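Local coordinates for protein epoxide hydrolase (Aspergillus niger, PDB 3G02) that probably opens epoxides by adding water to give vicinal diols, here in an enantioselective form of the enzyme made by directed evolution, at residues V22-E27 / P77-L82; G192-F197 / R316-T321; F88-E93 / D175-D180. The protein carries 9 engineered substitutions. All blocks are in the same frame, centred on the assembly; numbering follows the deposited sequence.

Contact 1. Residues V22-E27 / P77-L82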
# COMPACT_ATOMS: atom_id res chain seq x y z
N VAL A 22 15.14 -18.15 -21.72
CA VAL A 22 15.44 -17.50 -20.45
C VAL A 22 16.84 -17.91 -20.01
O VAL A 22 17.14 -19.10 -19.87
CB VAL A 22 14.40 -17.86 -19.36
CG1 VAL A 22 14.71 -17.12 -18.06
CG2 VAL A 22 12.98 -17.54 -19.84
N SER A 23 17.70 -16.92 -19.80
CA SER A 23 19.09 -17.14 -19.42
C SER A 23 19.56 -16.01 -18.53
O SER A 23 20.27 -15.10 -18.97
CB SER A 23 19.97 -17.27 -20.67
OG SER A 23 21.30 -17.64 -20.31
N ILE A 24 19.14 -16.06 -17.27
CA ILE A 24 19.50 -15.05 -16.28
C ILE A 24 20.98 -15.20 -15.93
O ILE A 24 21.41 -16.27 -15.51
CB ILE A 24 18.62 -15.14 -15.00
CG1 ILE A 24 17.12 -15.05 -15.34
CG2 ILE A 24 19.03 -14.09 -13.97
CD1 ILE A 24 16.67 -13.75 -16.01
N PRO A 25 21.77 -14.12 -16.12
CA PRO A 25 23.19 -14.18 -15.78
C PRO A 25 23.43 -14.55 -14.32
O PRO A 25 22.67 -14.14 -13.44
CB PRO A 25 23.67 -12.75 -16.05
CG PRO A 25 22.71 -12.21 -17.05
CD PRO A 25 21.39 -12.81 -16.68
N ASP A 26 24.50 -15.32 -14.08
CA ASP A 26 24.88 -15.73 -12.72
C ASP A 26 25.02 -14.53 -11.79
O ASP A 26 24.63 -14.60 -10.62
CB ASP A 26 26.20 -16.52 -12.75
CG ASP A 26 26.02 -17.95 -13.22
OD1 ASP A 26 25.01 -18.60 -12.84
OD2 ASP A 26 26.90 -18.44 -13.96
N GLU A 27 25.59 -13.44 -12.31
CA GLU A 27 25.79 -12.20 -11.55
C GLU A 27 24.48 -11.65 -10.99
O GLU A 27 24.44 -11.13 -9.88
CB GLU A 27 26.48 -11.14 -12.42
CG GLU A 27 27.32 -10.15 -11.63
CD GLU A 27 27.76 -8.94 -12.45
OE1 GLU A 27 28.38 -9.12 -13.52
OE2 GLU A 27 27.48 -7.80 -12.01
N PRO A 77 16.71 -24.94 -12.17
CA PRO A 77 15.66 -25.90 -12.53
C PRO A 77 14.34 -25.24 -12.99
O PRO A 77 13.70 -25.73 -13.92
CB PRO A 77 15.44 -26.68 -11.24
CG PRO A 77 16.74 -26.58 -10.52
CD PRO A 77 17.18 -25.17 -10.79
N PHE A 78 13.96 -24.15 -12.34
CA PHE A 78 12.78 -23.40 -12.75
C PHE A 78 12.97 -22.79 -14.14
O PHE A 78 12.08 -22.88 -14.99
CB PHE A 78 12.44 -22.32 -11.72
CG PHE A 78 11.29 -21.43 -12.12
CD1 PHE A 78 10.03 -21.95 -12.37
CD2 PHE A 78 11.48 -20.05 -12.21
CE1 PHE A 78 8.97 -21.11 -12.72
CE2 PHE A 78 10.43 -19.21 -12.56
CZ PHE A 78 9.17 -19.74 -12.82
N GLU A 79 14.14 -22.20 -14.36
CA GLU A 79 14.50 -21.64 -15.67
C GLU A 79 14.43 -22.72 -16.75
O GLU A 79 13.92 -22.47 -17.85
CB GLU A 79 15.89 -21.03 -15.61
CG GLU A 79 16.32 -20.29 -16.85
CD GLU A 79 17.67 -19.66 -16.68
OE1 GLU A 79 18.68 -20.40 -16.63
OE2 GLU A 79 17.74 -18.41 -16.58
N ALA A 80 14.92 -23.92 -16.44
CA ALA A 80 14.85 -25.04 -17.38
C ALA A 80 13.40 -25.40 -17.71
O ALA A 80 13.08 -25.71 -18.86
CB ALA A 80 15.60 -26.24 -16.83
N ARG A 81 12.53 -25.35 -16.70
CA ARG A 81 11.10 -25.57 -16.91
C ARG A 81 10.50 -24.49 -17.81
O ARG A 81 9.71 -24.79 -18.70
CB ARG A 81 10.36 -25.65 -15.58
CG ARG A 81 8.89 -26.04 -15.71
CD ARG A 81 8.31 -26.48 -14.37
NE ARG A 81 8.05 -25.36 -13.46
CZ ARG A 81 6.95 -24.62 -13.47
NH1 ARG A 81 5.98 -24.84 -14.35
NH2 ARG A 81 6.82 -23.63 -12.60
N LEU A 82 10.88 -23.23 -17.58
CA LEU A 82 10.44 -22.14 -18.45
C LEU A 82 10.80 -22.44 -19.91
O LEU A 82 9.97 -22.28 -20.81
CB LEU A 82 11.07 -20.81 -18.02
CG LEU A 82 10.67 -20.25 -16.64
CD1 LEU A 82 11.28 -18.87 -16.45
CD2 LEU A 82 9.17 -20.18 -16.51
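The extended strip Val22-Ile24 runs into the start of helix 26-38, with Pro25 at its N-cap position, and lies against one side of the last turn of helix 75-82, where the CA atoms of Val22 and Glu79 come within 6.4 Å. Glu79 carries the contact. Its CG stands anti to the backbone N (chi1 -174°) and the chain runs on extended (chi2 177°), so the carboxylate is held out from the helix to the strip. There OE2 accepts the backbone N-H of Ile24 on its syn lone pair, at 2.8 Å from Ile24 N to Glu79 OE2 and nearly straight at 169°. On the way the glutamate stem crosses Val22 obliquely: Glu79 CG lies 3.8 Å from Val22 CG1 and 3.3 Å from Val22 O. The other methyl of Val22, CG2, meets Leu82 CD1 at 4.0 Å, one helical turn on. Beyond the two segments, OE2 also takes the indole N-H of Trp75, and OE1 pairs with Arg76, whose guanidinium also reaches Asp26 and the carbonyl oxygen of Ile24. This is structural packing within the N-terminal region, away from the predicted catalytic residues. A buried carboxylate with two N-H donors on one oxygen and a guanidinium on the other is well compensated, so Glu79 is probably ionised, and its bond to Ile24 N ties the residues just before helix 26-38 to helix 75-82.

Contact 2. Residues G192-F197 / R316-T321. Engineered in segment 316-321: Trp318 (natural residue Thr), Val319 (natural residue Thr).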
# COMPACT_ATOMS: atom_id res chain seq x y z
N GLY A 192 -8.35 -14.21 -17.19
CA GLY A 192 -8.61 -14.09 -15.76
C GLY A 192 -7.98 -12.79 -15.27
O GLY A 192 -7.14 -12.21 -15.96
N ASP A 193 -8.41 -12.34 -14.09
CA ASP A 193 -7.85 -11.15 -13.46
C ASP A 193 -7.88 -9.95 -14.43
O ASP A 193 -8.88 -9.74 -15.12
CB ASP A 193 -6.44 -11.45 -12.95
CG ASP A 193 -6.02 -10.51 -11.85
OD1 ASP A 193 -6.58 -10.62 -10.75
OD2 ASP A 193 -5.15 -9.66 -12.10
N ILE A 194 -6.79 -9.18 -14.49
CA ILE A 194 -6.72 -8.04 -15.41
C ILE A 194 -6.92 -8.51 -16.85
O ILE A 194 -7.57 -7.84 -17.65
CB ILE A 194 -5.40 -7.26 -15.24
CG1 ILE A 194 -5.36 -6.62 -13.85
CG2 ILE A 194 -5.23 -6.20 -16.33
CD1 ILE A 194 -3.98 -6.18 -13.39
N GLY A 195 -6.39 -9.70 -17.16
CA GLY A 195 -6.59 -10.31 -18.47
C GLY A 195 -8.05 -10.47 -18.87
O GLY A 195 -8.37 -10.48 -20.06
N SER A 196 -8.94 -10.63 -17.88
CA SER A 196 -10.38 -10.68 -18.15
C SER A 196 -10.86 -9.38 -18.75
O SER A 196 -11.60 -9.39 -19.74
CB SER A 196 -11.18 -10.99 -16.88
OG SER A 196 -11.13 -12.36 -16.55
N PHE A 197 -10.44 -8.26 -18.16
CA PHE A 197 -10.88 -6.96 -18.66
C PHE A 197 -10.30 -6.69 -20.04
O PHE A 197 -11.01 -6.17 -20.90
CB PHE A 197 -10.59 -5.81 -17.69
CG PHE A 197 -11.42 -4.58 -17.97
CD1 PHE A 197 -12.66 -4.42 -17.37
CD2 PHE A 197 -10.98 -3.63 -18.88
CE1 PHE A 197 -13.44 -3.30 -17.65
CE2 PHE A 197 -11.75 -2.50 -19.17
CZ PHE A 197 -12.98 -2.34 -18.55
N ARG A 316 -4.65 2.10 -12.43
CA ARG A 316 -5.33 3.40 -12.39
C ARG A 316 -6.57 3.44 -13.29
O ARG A 316 -7.44 4.28 -13.09
CB ARG A 316 -4.37 4.55 -12.69
CG ARG A 316 -3.61 4.43 -13.99
CD ARG A 316 -2.62 5.57 -14.07
NE ARG A 316 -1.68 5.47 -15.18
CZ ARG A 316 -0.51 4.86 -15.13
NH1 ARG A 316 -0.12 4.23 -14.02
NH2 ARG A 316 0.29 4.85 -16.19
N GLU A 317 -6.65 2.52 -14.25
CA GLU A 317 -7.86 2.34 -15.06
C GLU A 317 -8.72 1.17 -14.58
O GLU A 317 -9.95 1.20 -14.70
CB GLU A 317 -7.51 2.13 -16.53
CG GLU A 317 -6.89 3.34 -17.21
CD GLU A 317 -6.89 3.24 -18.72
OE1 GLU A 317 -7.15 2.14 -19.25
OE2 GLU A 317 -6.65 4.28 -19.38
N TRP A 318 -8.08 0.12 -14.06
CA TRP A 318 -8.78 -1.12 -13.70
C TRP A 318 -9.58 -1.02 -12.40
O TRP A 318 -10.66 -1.60 -12.29
CB TRP A 318 -7.80 -2.29 -13.66
CG TRP A 318 -8.42 -3.66 -13.53
CD1 TRP A 318 -9.30 -4.26 -14.40
CD2 TRP A 318 -8.19 -4.61 -12.48
NE1 TRP A 318 -9.63 -5.51 -13.94
CE2 TRP A 318 -8.96 -5.75 -12.77
CE3 TRP A 318 -7.40 -4.60 -11.32
CZ2 TRP A 318 -8.97 -6.88 -11.94
CZ3 TRP A 318 -7.41 -5.71 -10.50
CH2 TRP A 318 -8.20 -6.84 -10.82
N VAL A 319 -9.03 -0.31 -11.42
CA VAL A 319 -9.68 -0.12 -10.12
C VAL A 319 -11.06 0.57 -10.24
O VAL A 319 -12.04 0.08 -9.67
CB VAL A 319 -8.73 0.57 -9.10
CG1 VAL A 319 -9.48 1.02 -7.85
CG2 VAL A 319 -7.59 -0.37 -8.71
N PRO A 320 -11.15 1.69 -11.01
CA PRO A 320 -12.47 2.32 -11.26
C PRO A 320 -13.53 1.38 -11.85
O PRO A 320 -14.71 1.55 -11.55
CB PRO A 320 -12.13 3.42 -12.28
CG PRO A 320 -10.72 3.75 -12.01
CD PRO A 320 -10.07 2.45 -11.67
N THR A 321 -13.11 0.41 -12.66
CA THR A 321 -14.05 -0.54 -13.28
C THR A 321 -14.57 -1.55 -12.26
O THR A 321 -15.64 -2.15 -12.44
CB THR A 321 -13.43 -1.30 -14.49
OG1 THR A 321 -12.45 -2.24 -14.03
CG2 THR A 321 -12.79 -0.32 -15.48
O HOH W 1 -11.14 -7.88 -14.77
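Trp318, an engineered residue, lays one face of its indole over Ile194. CG1 of Ile194 stands 3.7 Å from the centroid of the six-membered ring of Trp318 and 10° off its normal, a CH-pi contact. The tryptophan CG is anti to the backbone N (chi1 -170°), which carries the ring from helix 315-318 across to the start of helix 194-205. Phe197 comes from the next turn of that helix: its CB meets the indole edge at Trp318 CD1, 3.9 Å away, while its ring tip reaches Thr321, with Phe197 CZ 3.7 Å from Thr321 CG2. Between Gly192 and Ile194 lies the sharp turn between strand 187-191 and helix 194-205, consistent with the nucleophile elbow of alpha/beta hydrolases; Asp193, the predicted nucleophile, sits at its apex with a positive phi (53°), the strained backbone usual at this elbow. Asp193 OD2 accepts the N-H of Ile194 at 2.9 Å from Ile194 N, from above the carboxylate plane, and also the backbone N-H of Trp118; His375, one of two predicted proton donors, lies close by. The indole N-H is satisfied through water 1, which accepts from Trp318 NE1 at 2.9 Å and donates to Asp193 O, bridging the elbow and the engineered ring in the ring plane. On its own segment Thr321 OG1 donates to Trp318 O at 2.6 Å, along a carbonyl lone pair, which ties Thr321 back to the backbone of Trp318.

Contact 3. Residues F88-E93 / D175-D180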
# COMPACT_ATOMS: atom_id res chain seq x y z
N PHE A 88 8.84 -17.09 -27.68
CA PHE A 88 9.27 -16.17 -28.72
C PHE A 88 9.14 -14.73 -28.25
O PHE A 88 8.46 -14.46 -27.25
CB PHE A 88 8.42 -16.35 -29.98
CG PHE A 88 8.34 -17.77 -30.47
CD1 PHE A 88 7.34 -18.62 -29.98
CD2 PHE A 88 9.24 -18.26 -31.41
CE1 PHE A 88 7.26 -19.94 -30.42
CE2 PHE A 88 9.16 -19.57 -31.86
CZ PHE A 88 8.17 -20.41 -31.37
N THR A 89 9.78 -13.82 -28.97
CA THR A 89 9.46 -12.40 -28.84
C THR A 89 9.15 -11.83 -30.20
O THR A 89 9.66 -12.30 -31.22
CB THR A 89 10.59 -11.56 -28.19
OG1 THR A 89 11.77 -11.62 -29.01
CG2 THR A 89 10.91 -12.05 -26.79
N THR A 90 8.29 -10.82 -30.22
CA THR A 90 8.06 -10.03 -31.42
C THR A 90 7.90 -8.59 -30.99
O THR A 90 7.57 -8.31 -29.84
CB THR A 90 6.84 -10.53 -32.22
OG1 THR A 90 6.83 -9.92 -33.52
CG2 THR A 90 5.53 -10.25 -31.50
N GLU A 91 8.15 -7.66 -31.91
CA GLU A 91 8.00 -6.25 -31.60
C GLU A 91 6.68 -5.70 -32.09
O GLU A 91 6.31 -5.84 -33.26
CB GLU A 91 9.18 -5.45 -32.15
CG GLU A 91 10.49 -5.75 -31.44
CD GLU A 91 11.39 -4.54 -31.28
OE1 GLU A 91 12.56 -4.72 -30.88
OE2 GLU A 91 10.93 -3.41 -31.56
N ILE A 92 5.94 -5.09 -31.16
CA ILE A 92 4.66 -4.49 -31.45
C ILE A 92 4.67 -3.08 -30.87
O ILE A 92 4.89 -2.91 -29.67
CB ILE A 92 3.49 -5.32 -30.87
CG1 ILE A 92 3.40 -6.68 -31.58
CG2 ILE A 92 2.17 -4.57 -31.00
CD1 ILE A 92 2.65 -7.74 -30.80
N GLU A 93 4.48 -2.09 -31.74
CA GLU A 93 4.50 -0.67 -31.35
C GLU A 93 5.76 -0.28 -30.57
O GLU A 93 5.71 0.53 -29.64
CB GLU A 93 3.23 -0.30 -30.57
CG GLU A 93 1.95 -0.43 -31.39
CD GLU A 93 0.68 -0.17 -30.60
OE1 GLU A 93 0.75 0.45 -29.51
OE2 GLU A 93 -0.39 -0.59 -31.07
N ASP A 175 -4.40 -8.12 -29.68
CA ASP A 175 -5.04 -8.28 -30.99
C ASP A 175 -4.00 -8.27 -32.12
O ASP A 175 -4.05 -9.09 -33.03
CB ASP A 175 -6.10 -7.21 -31.22
CG ASP A 175 -6.70 -7.26 -32.61
OD1 ASP A 175 -7.52 -8.16 -32.88
OD2 ASP A 175 -6.36 -6.37 -33.43
N GLN A 176 -3.04 -7.34 -32.04
CA GLN A 176 -1.98 -7.25 -33.04
C GLN A 176 -1.10 -8.51 -33.05
O GLN A 176 -0.72 -9.00 -34.12
CB GLN A 176 -1.12 -6.00 -32.83
CG GLN A 176 -0.21 -5.66 -34.02
CD GLN A 176 -0.97 -5.54 -35.34
OE1 GLN A 176 -1.91 -4.76 -35.46
NE2 GLN A 176 -0.56 -6.33 -36.33
N LEU A 177 -0.79 -9.03 -31.87
CA LEU A 177 -0.02 -10.26 -31.76
C LEU A 177 -0.72 -11.40 -32.47
O LEU A 177 -0.10 -12.12 -33.26
CB LEU A 177 0.22 -10.62 -30.29
CG LEU A 177 0.87 -11.98 -30.01
CD1 LEU A 177 2.29 -12.06 -30.57
CD2 LEU A 177 0.86 -12.28 -28.52
N MET A 178 -2.02 -11.56 -32.20
CA MET A 178 -2.80 -12.64 -32.82
C MET A 178 -2.87 -12.48 -34.33
O MET A 178 -2.77 -13.46 -35.07
CB MET A 178 -4.19 -12.74 -32.19
CG MET A 178 -4.18 -13.16 -30.71
SD MET A 178 -3.32 -14.72 -30.43
CE MET A 178 -4.65 -15.90 -30.64
N LYS A 179 -3.03 -11.24 -34.80
CA LYS A 179 -3.02 -10.97 -36.24
C LYS A 179 -1.66 -11.29 -36.87
O LYS A 179 -1.59 -11.92 -37.93
CB LYS A 179 -3.42 -9.52 -36.52
CG LYS A 179 -4.90 -9.27 -36.35
CD LYS A 179 -5.24 -7.79 -36.41
CE LYS A 179 -6.75 -7.59 -36.41
NZ LYS A 179 -7.14 -6.18 -36.13
N ASP A 180 -0.59 -10.87 -36.20
CA ASP A 180 0.78 -11.16 -36.64
C ASP A 180 1.07 -12.65 -36.76
O ASP A 180 1.82 -13.07 -37.65
CB ASP A 180 1.79 -10.52 -35.68
CG ASP A 180 1.89 -9.02 -35.83
OD1 ASP A 180 1.19 -8.44 -36.69
OD2 ASP A 180 2.66 -8.41 -35.07
O HOH W 2 5.22 -8.03 -34.40
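Strand 87-92, at one margin of the central sheet, meets the last turns of helix 167-180 here. Ile92 and Thr90, two residues apart on the strand, both direct their CB toward the helix. Ile92 supplies most of the strand's side of the contact: CD1, at the end of its long branch, sits 3.8 Å from Leu177 CB, the two side chains crossing at about a right angle. Its CG2 methyl instead lies 4.0 Å from Gln176 CG, while CG1 passes alongside the carboxylate of Asp180. Thr90 turns its methyl to the helix, and CG2 meets Leu177 CD1 at 3.8 Å. The axes of strand and helix are 9.5 Å apart at an angle of 120°, and the packing is that of a helix laid on one face of an alpha/beta-hydrolase sheet: beyond this contact Leu177 goes on to touch Phe99 of strand 95-102 and Val146 of strand 143-148. The polar atoms beside this apolar patch are joined by water 2. With OG1 anti to the backbone N (chi1 -168°), Thr90 donates from OG1 to the water at 2.6 Å, and the water donates hydrogen bonds to Glu91 O and to Asp180 OD2, the latter at 2.7 Å. The other oxygen of that carboxylate is used too. Gln176, bent at chi2 (54°), brings NE2 forward along the helix, one turn on, to Asp180 OD1 at 2.8 Å, meeting it from above the carboxylate plane, so each oxygen of Asp180 has a donor and the group's rotation is restrained.

In the fold
From the N terminus, contact 1 comes first: it closes an excursion of some fifty residues, roughly half of it helix, by bringing 77-82 back to the lead-in of helix 26-38. Strand 87-92 is the next element after helix 75-82, and there contact 3 opens; its closure at 175-180 spans the first strands of the sheet and fixes the margin strand to a covering helix. Strand 187-191 follows, and contact 2 opens at 192-197, joining the elbow to helix 315-318 across a long, largely helical excursion that also holds strand 209-214. The three closures run in series, neither nesting nor crossing. Contacts 1 and 2 lie on opposite sides of the chain's centre, their centres 30 Å apart.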